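Local coordinates for phage-related protein (PDB 3BJQ) that is a phage-related protein of a major capsid protein family and probably serves as a building block of a phage head shell, at residues R179-R184 against E221-T226; E270-V275 against S292-P297. All blocks are in the same frame, centred on the assembly; numbering follows the deposited sequence.

Contact 1: R179-R184 against E221-T226; sequences RLMLSR and EIVVGT
Leu180 and Leu182 of strand 179-183 bond through both their backbone N and their backbone O to strand 221-225, parallel to it with axes 29° apart. Leu180 N reaches Glu221 O at 2.9 Å and Leu180 O receives Val223 N at 2.8 Å; Leu182 repeats the pattern with Val223 O and Gly225 N. At the far end Arg184 N lies above the carbonyl plane of Gly225 O in a longer bond of 3.2 Å. The strands are the two arms of a beta-alpha-beta crossover whose connection is helical: Leu187 and Leu213 of those helices pack on Leu182, and Leu182 CD1 meets Ile222 CG2 at 3.8 Å on the same face. On the opposite face Met181, a selenomethionine, bends at chi2 (-71°), which sets SE 3.9 Å from Gly225 N; the Met181 and Val223 side chains cross at about a right angle, CG 4.1 Å from CG2. Arg179 and Glu221 lie side by side. Glu221 OE1 sits over one guanidinium face, 3.6 Å from Arg179 NH1 and well out of plane: a long salt bridge of charges only. Asp252 pairs with Arg179 NH2 and Lys33 with Glu221 OE2. Ser183 OG caps Ala186 N of the next helix and also hydrogen-bonds Asp244 O.

Contact 2: E270-V275 against S292-P297; sequences EGHPLV and SDDNTP
His272 carries this contact together with the backbone of Asp294, whose N-H points almost straight (172°) at His272 ND1 from 3.0 Å and nearly in the ring plane. ND1 therefore acts as acceptor, consistent with a ring that keeps its proton on NE2. A chi1 of -70° sets CG anti to the carbonyl carbon, and the ring beyond it lies against Ser292 and Asp294. There its CE1 lies 3.9 Å from Ser292 CB and 3.6 Å from Asp294 OD2, and the Asp294 carboxylate, turned 48° from the ring, is itself held by Tyr43 and Ser85. Beside the ring the backbones join properly: Leu274 N gives to Ser292 O at 2.9 Å and Ser292 N returns to Leu274 O at 3.0 Å, a hydrogen-bonded antiparallel pair. Pro273, entered through a cis peptide bond, lays its ring alongside the Asp293 side chain, CB being 3.7 Å from Asp293 OD2. A bound tetraethylene glycol, probably from the crystallisation liquor, lies close to Asp293. The loose side is where the segments separate: Glu270 points away and makes no contact with 292-297, and beyond Asp294 they part, Asn295 ND2 turning back to bond Asp293 O while the strand goes on to pair with strand 264-269. Such a parting marks the open end of a beta hairpin, here strands 274-281 and 286-299, where the second strand passes on to a new neighbour in the same mixed sheet.

From the N terminus, the chain first meets contact 1, where the return of residues 221-226 to 179-184 closes a loop of 36 residues, largely helical. It then adds strand 245-248 on the other side of strand 179-183, so contact 1 lies within a six-stranded mixed sheet. Only after that loop is finished does contact 2 open: residues 292-297 come back to 270-275 around a shorter, mostly beta excursion. The two loops follow in series, neither enclosing nor crossing the other. Contact 2 belongs to a different, five-stranded mixed sheet, and the contact centres are 25 Å apart, with nearest atoms about 13 Å apart.

Contact 1: R179-R184 against E221-T226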
ATOM      1  N   ARG E 179      29.267  21.585 -26.020  1.00 32.08           N
ATOM      2  CA  ARG E 179      28.864  20.611 -27.010  1.00 33.48           C
ATOM      3  C   ARG E 179      29.719  20.760 -28.240  1.00 33.51           C
ATOM      4  O   ARG E 179      29.786  21.843 -28.795  1.00 34.42           O
ATOM      5  CB  ARG E 179      27.445  20.847 -27.496  1.00 35.30           C
ATOM      6  CG  ARG E 179      26.391  20.640 -26.512  1.00 40.76           C
ATOM      7  CD  ARG E 179      26.112  19.180 -26.222  1.00 42.92           C
ATOM      8  NE  ARG E 179      25.029  19.166 -25.252  1.00 43.28           N
ATOM      9  CZ  ARG E 179      25.199  19.373 -23.954  1.00 46.25           C
ATOM     10  NH1 ARG E 179      26.411  19.545 -23.456  1.00 43.07           N
ATOM     11  NH2 ARG E 179      24.151  19.378 -23.152  1.00 52.56           N
ATOM     12  N   LEU E 180      30.340  19.673 -28.678  1.00 31.74           N
ATOM     13  CA  LEU E 180      31.052  19.676 -29.965  1.00 30.83           C
ATOM     14  C   LEU E 180      30.416  18.593 -30.819  1.00 30.50           C
ATOM     15  O   LEU E 180      30.347  17.452 -30.390  1.00 29.35           O
ATOM     16  CB  LEU E 180      32.566  19.463 -29.773  1.00 30.87           C
ATOM     17  CG  LEU E 180      33.500  19.770 -30.968  1.00 32.84           C
ATOM     18  CD1 LEU E 180      34.859  20.250 -30.480  1.00 47.46           C
ATOM     19  CD2 LEU E 180      33.659  18.563 -31.824  1.00 36.47           C
HETATM   20  N   MSE E 181      29.899  18.982 -31.992  1.00 29.77           N
HETATM   21  CA  MSE E 181      29.343  18.067 -32.962  1.00 31.32           C
HETATM   22  C   MSE E 181      30.383  17.793 -34.062  1.00 31.33           C
HETATM   23  O   MSE E 181      30.755  18.691 -34.805  1.00 30.38           O
HETATM   24  CB  MSE E 181      28.087  18.683 -33.611  1.00 31.42           C
HETATM   25  CG  MSE E 181      27.205  17.732 -34.387  1.00 31.85           C
HETATM   26 SE   MSE E 181      27.858  17.058 -36.076  0.75 32.02          SE
HETATM   27  CE  MSE E 181      28.114  18.699 -37.012  1.00 24.33           C
ATOM     28  N   LEU E 182      30.855  16.558 -34.144  1.00 31.78           N
ATOM     29  CA  LEU E 182      31.707  16.107 -35.246  1.00 32.10           C
ATOM     30  C   LEU E 182      30.849  15.280 -36.189  1.00 32.85           C
ATOM     31  O   LEU E 182      30.289  14.258 -35.766  1.00 33.99           O
ATOM     32  CB  LEU E 182      32.809  15.186 -34.737  1.00 33.67           C
ATOM     33  CG  LEU E 182      33.814  15.721 -33.723  1.00 31.17           C
ATOM     34  CD1 LEU E 182      34.773  14.633 -33.333  1.00 31.94           C
ATOM     35  CD2 LEU E 182      34.557  16.896 -34.330  1.00 30.32           C
ATOM     36  N   SER E 183      30.774  15.666 -37.456  1.00 31.29           N
ATOM     37  CA  SER E 183      30.124  14.810 -38.426  1.00 32.47           C
ATOM     38  C   SER E 183      30.966  13.551 -38.596  1.00 34.13           C
ATOM     39  O   SER E 183      32.155  13.552 -38.343  1.00 35.57           O
ATOM     40  CB  SER E 183      30.013  15.489 -39.769  1.00 32.27           C
ATOM     41  OG  SER E 183      31.304  15.781 -40.308  1.00 32.84           O
ATOM     42  N   ARG E 184      30.333  12.487 -39.050  1.00 35.66           N
ATOM     43  CA  ARG E 184      30.976  11.212 -39.316  1.00 38.24           C
ATOM     44  C   ARG E 184      32.282  11.404 -40.098  1.00 37.46           C
ATOM     45  O   ARG E 184      33.327  10.864 -39.727  1.00 36.40           O
ATOM     46  CB  ARG E 184      29.973  10.374 -40.117  1.00 38.49           C
ATOM     47  CG  ARG E 184      30.338   8.951 -40.395  1.00 46.14           C
ATOM     48  CD  ARG E 184      29.136   8.258 -41.062  1.00 45.41           C
ATOM     49  NE  ARG E 184      28.972   8.672 -42.446  1.00 49.90           N
ATOM     50  CZ  ARG E 184      29.286   7.929 -43.506  1.00 53.22           C
ATOM     51  NH1 ARG E 184      29.765   6.700 -43.366  1.00 49.84           N
ATOM     52  NH2 ARG E 184      29.100   8.411 -44.727  1.00 62.07           N
ATOM     53  N   GLU E 221      31.141  17.493 -23.837  1.00 36.66           N
ATOM     54  CA  GLU E 221      30.529  16.403 -24.553  1.00 36.78           C
ATOM     55  C   GLU E 221      30.755  16.551 -26.047  1.00 34.92           C
ATOM     56  O   GLU E 221      30.600  17.636 -26.596  1.00 34.19           O
ATOM     57  CB  GLU E 221      29.040  16.389 -24.238  1.00 38.84           C
ATOM     58  CG  GLU E 221      28.279  15.220 -24.867  1.00 43.52           C
ATOM     59  CD  GLU E 221      26.909  15.014 -24.249  1.00 39.83           C
ATOM     60  OE1 GLU E 221      26.449  15.906 -23.499  1.00 47.90           O
ATOM     61  OE2 GLU E 221      26.294  13.959 -24.528  1.00 47.24           O
ATOM     62  N   ILE E 222      31.144  15.452 -26.685  1.00 32.82           N
ATOM     63  CA  ILE E 222      31.298  15.390 -28.134  1.00 32.27           C
ATOM     64  C   ILE E 222      30.202  14.478 -28.632  1.00 31.95           C
ATOM     65  O   ILE E 222      30.056  13.365 -28.119  1.00 31.89           O
ATOM     66  CB  ILE E 222      32.694  14.821 -28.548  1.00 32.97           C
ATOM     67  CG1 ILE E 222      33.803  15.758 -28.087  1.00 27.63           C
ATOM     68  CG2 ILE E 222      32.769  14.573 -30.106  1.00 32.66           C
ATOM     69  CD1 ILE E 222      35.228  15.356 -28.539  1.00 33.94           C
ATOM     70  N   VAL E 223      29.414  14.951 -29.593  1.00 32.63           N
ATOM     71  CA  VAL E 223      28.365  14.146 -30.215  1.00 30.67           C
ATOM     72  C   VAL E 223      28.723  13.968 -31.689  1.00 31.79           C
ATOM     73  O   VAL E 223      29.295  14.867 -32.302  1.00 30.85           O
ATOM     74  CB  VAL E 223      26.958  14.754 -29.972  1.00 31.78           C
ATOM     75  CG1 VAL E 223      26.682  14.844 -28.465  1.00 27.91           C
ATOM     76  CG2 VAL E 223      26.798  16.110 -30.628  1.00 30.64           C
ATOM     77  N   VAL E 224      28.454  12.778 -32.233  1.00 31.23           N
ATOM     78  CA  VAL E 224      28.796  12.464 -33.605  1.00 30.35           C
ATOM     79  C   VAL E 224      27.552  12.407 -34.490  1.00 30.90           C
ATOM     80  O   VAL E 224      26.614  11.669 -34.197  1.00 30.73           O
ATOM     81  CB  VAL E 224      29.526  11.121 -33.722  1.00 31.62           C
ATOM     82  CG1 VAL E 224      29.988  10.909 -35.174  1.00 25.94           C
ATOM     83  CG2 VAL E 224      30.727  11.074 -32.733  1.00 30.50           C
ATOM     84  N   GLY E 225      27.587  13.163 -35.590  1.00 31.59           N
ATOM     85  CA  GLY E 225      26.491  13.213 -36.551  1.00 31.88           C
ATOM     86  C   GLY E 225      26.584  12.100 -37.544  1.00 31.66           C
ATOM     87  O   GLY E 225      27.215  12.257 -38.576  1.00 32.25           O
ATOM     88  N   THR E 226      25.908  10.989 -37.240  1.00 32.46           N
ATOM     89  CA  THR E 226      25.999   9.757 -38.027  1.00 31.88           C
ATOM     90  C   THR E 226      24.817   9.524 -38.997  1.00 34.45           C
ATOM     91  O   THR E 226      24.968   8.795 -39.974  1.00 34.41           O
ATOM     92  CB  THR E 226      26.146   8.535 -37.112  1.00 32.36           C
ATOM     93  OG1 THR E 226      25.075   8.518 -36.170  1.00 34.93           O
ATOM     94  CG2 THR E 226      27.496   8.566 -36.331  1.00 30.39           C
TER

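Contact 2: E270-V275 against S292-P297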
ATOM      1  N   GLU E 270       3.298  21.535 -25.248  1.00 37.29           N
ATOM      2  CA  GLU E 270       3.312  20.932 -23.917  1.00 41.28           C
ATOM      3  C   GLU E 270       2.509  19.626 -23.906  1.00 39.38           C
ATOM      4  O   GLU E 270       1.411  19.560 -24.432  1.00 37.76           O
ATOM      5  CB  GLU E 270       2.754  21.909 -22.882  1.00 41.27           C
ATOM      6  CG  GLU E 270       3.030  21.511 -21.435  1.00 48.06           C
ATOM      7  CD  GLU E 270       2.518  22.541 -20.418  1.00 52.89           C
ATOM      8  OE1 GLU E 270       1.765  23.481 -20.810  1.00 66.52           O
ATOM      9  OE2 GLU E 270       2.877  22.406 -19.218  1.00 66.91           O
ATOM     10  N   GLY E 271       3.090  18.580 -23.338  1.00 39.82           N
ATOM     11  CA  GLY E 271       2.417  17.288 -23.265  1.00 40.77           C
ATOM     12  C   GLY E 271       2.765  16.338 -24.388  1.00 40.86           C
ATOM     13  O   GLY E 271       2.579  15.132 -24.247  1.00 43.70           O
ATOM     14  N   HIS E 272       3.291  16.854 -25.494  1.00 38.25           N
ATOM     15  CA  HIS E 272       3.671  15.999 -26.613  1.00 36.19           C
ATOM     16  C   HIS E 272       4.974  15.264 -26.277  1.00 35.25           C
ATOM     17  O   HIS E 272       5.830  15.809 -25.605  1.00 37.83           O
ATOM     18  CB  HIS E 272       3.779  16.812 -27.896  1.00 33.59           C
ATOM     19  CG  HIS E 272       2.460  17.297 -28.401  1.00 35.28           C
ATOM     20  ND1 HIS E 272       2.198  17.505 -29.736  1.00 31.21           N
ATOM     21  CD2 HIS E 272       1.301  17.547 -27.752  1.00 32.96           C
ATOM     22  CE1 HIS E 272       0.956  17.916 -29.883  1.00 36.96           C
ATOM     23  NE2 HIS E 272       0.388  17.948 -28.693  1.00 34.12           N
ATOM     24  N   PRO E 273       5.143  14.025 -26.754  1.00 34.67           N
ATOM     25  CA  PRO E 273       4.249  13.254 -27.596  1.00 36.05           C
ATOM     26  C   PRO E 273       3.020  12.703 -26.898  1.00 35.93           C
ATOM     27  O   PRO E 273       3.120  12.274 -25.752  1.00 35.17           O
ATOM     28  CB  PRO E 273       5.132  12.085 -28.045  1.00 34.90           C
ATOM     29  CG  PRO E 273       6.083  11.924 -26.955  1.00 34.82           C
ATOM     30  CD  PRO E 273       6.393  13.299 -26.494  1.00 36.10           C
ATOM     31  N   LEU E 274       1.897  12.713 -27.620  1.00 34.56           N
ATOM     32  CA  LEU E 274       0.625  12.152 -27.159  1.00 36.93           C
ATOM     33  C   LEU E 274       0.191  11.037 -28.105  1.00 33.79           C
ATOM     34  O   LEU E 274       0.385  11.152 -29.288  1.00 33.42           O
ATOM     35  CB  LEU E 274      -0.493  13.206 -27.181  1.00 38.32           C
ATOM     36  CG  LEU E 274      -0.428  14.503 -26.371  1.00 45.31           C
ATOM     37  CD1 LEU E 274      -1.479  15.494 -26.910  1.00 36.50           C
ATOM     38  CD2 LEU E 274      -0.598  14.268 -24.852  1.00 44.81           C
ATOM     39  N   VAL E 275      -0.380   9.970 -27.558  1.00 33.13           N
ATOM     40  CA  VAL E 275      -0.988   8.899 -28.342  1.00 32.03           C
ATOM     41  C   VAL E 275      -2.468   8.869 -27.965  1.00 34.88           C
ATOM     42  O   VAL E 275      -2.815   8.887 -26.772  1.00 32.11           O
ATOM     43  CB  VAL E 275      -0.384   7.541 -28.025  1.00 30.96           C
ATOM     44  CG1 VAL E 275      -1.005   6.484 -28.897  1.00 24.51           C
ATOM     45  CG2 VAL E 275       1.148   7.587 -28.224  1.00 20.53           C
ATOM     46  N   SER E 292       0.770  12.400 -31.962  1.00 32.99           N
ATOM     47  CA  SER E 292       1.076  13.800 -32.137  1.00 34.92           C
ATOM     48  C   SER E 292       2.356  14.146 -31.402  1.00 34.01           C
ATOM     49  O   SER E 292       2.482  13.839 -30.242  1.00 33.00           O
ATOM     50  CB  SER E 292      -0.091  14.623 -31.587  1.00 34.83           C
ATOM     51  OG  SER E 292      -1.187  14.622 -32.503  1.00 43.39           O
ATOM     52  N   ASP E 293       3.300  14.785 -32.093  1.00 35.61           N
ATOM     53  CA  ASP E 293       4.520  15.295 -31.459  1.00 33.79           C
ATOM     54  C   ASP E 293       4.957  16.557 -32.200  1.00 34.03           C
ATOM     55  O   ASP E 293       5.971  16.570 -32.904  1.00 33.78           O
ATOM     56  CB  ASP E 293       5.630  14.244 -31.458  1.00 33.43           C
ATOM     57  CG  ASP E 293       6.709  14.576 -30.463  1.00 36.58           C
ATOM     58  OD1 ASP E 293       6.640  15.722 -29.952  1.00 42.24           O
ATOM     59  OD2 ASP E 293       7.602  13.726 -30.186  1.00 34.80           O
ATOM     60  N   ASP E 294       4.167  17.615 -32.023  1.00 33.18           N
ATOM     61  CA  ASP E 294       4.282  18.844 -32.785  1.00 33.32           C
ATOM     62  C   ASP E 294       5.395  19.694 -32.192  1.00 33.49           C
ATOM     63  O   ASP E 294       5.357  20.059 -31.020  1.00 33.28           O
ATOM     64  CB  ASP E 294       2.956  19.626 -32.764  1.00 33.81           C
ATOM     65  CG  ASP E 294       1.837  18.934 -33.557  1.00 36.91           C
ATOM     66  OD1 ASP E 294       2.135  18.203 -34.529  1.00 39.17           O
ATOM     67  OD2 ASP E 294       0.654  19.168 -33.227  1.00 36.13           O
ATOM     68  N   ASN E 295       6.392  19.981 -33.009  1.00 33.60           N
ATOM     69  CA  ASN E 295       7.598  20.639 -32.546  1.00 33.27           C
ATOM     70  C   ASN E 295       8.294  21.365 -33.685  1.00 33.70           C
ATOM     71  O   ASN E 295       8.000  21.138 -34.856  1.00 34.84           O
ATOM     72  CB  ASN E 295       8.559  19.608 -31.940  1.00 34.35           C
ATOM     73  CG  ASN E 295       9.244  18.733 -33.001  1.00 35.56           C
ATOM     74  OD1 ASN E 295      10.370  19.029 -33.426  1.00 33.10           O
ATOM     75  ND2 ASN E 295       8.567  17.654 -33.431  1.00 34.16           N
ATOM     76  N   THR E 296       9.196  22.264 -33.326  1.00 33.23           N
ATOM     77  CA  THR E 296      10.087  22.885 -34.295  1.00 34.75           C
ATOM     78  C   THR E 296      11.373  23.297 -33.585  1.00 33.16           C
ATOM     79  O   THR E 296      11.301  23.927 -32.543  1.00 32.50           O
ATOM     80  CB  THR E 296       9.417  24.111 -35.004  1.00 36.75           C
ATOM     81  OG1 THR E 296      10.082  24.352 -36.249  1.00 45.24           O
ATOM     82  CG2 THR E 296       9.450  25.373 -34.151  1.00 35.97           C
ATOM     83  N   PRO E 297      12.542  22.859 -34.095  1.00 32.94           N
ATOM     84  CA  PRO E 297      13.824  23.416 -33.653  1.00 32.43           C
ATOM     85  C   PRO E 297      13.937  24.910 -33.959  1.00 34.54           C
ATOM     86  O   PRO E 297      13.487  25.348 -35.004  1.00 31.35           O
ATOM     87  CB  PRO E 297      14.854  22.643 -34.492  1.00 31.81           C
ATOM     88  CG  PRO E 297      14.156  21.370 -34.848  1.00 35.79           C
ATOM     89  CD  PRO E 297      12.729  21.746 -35.053  1.00 32.14           C
TER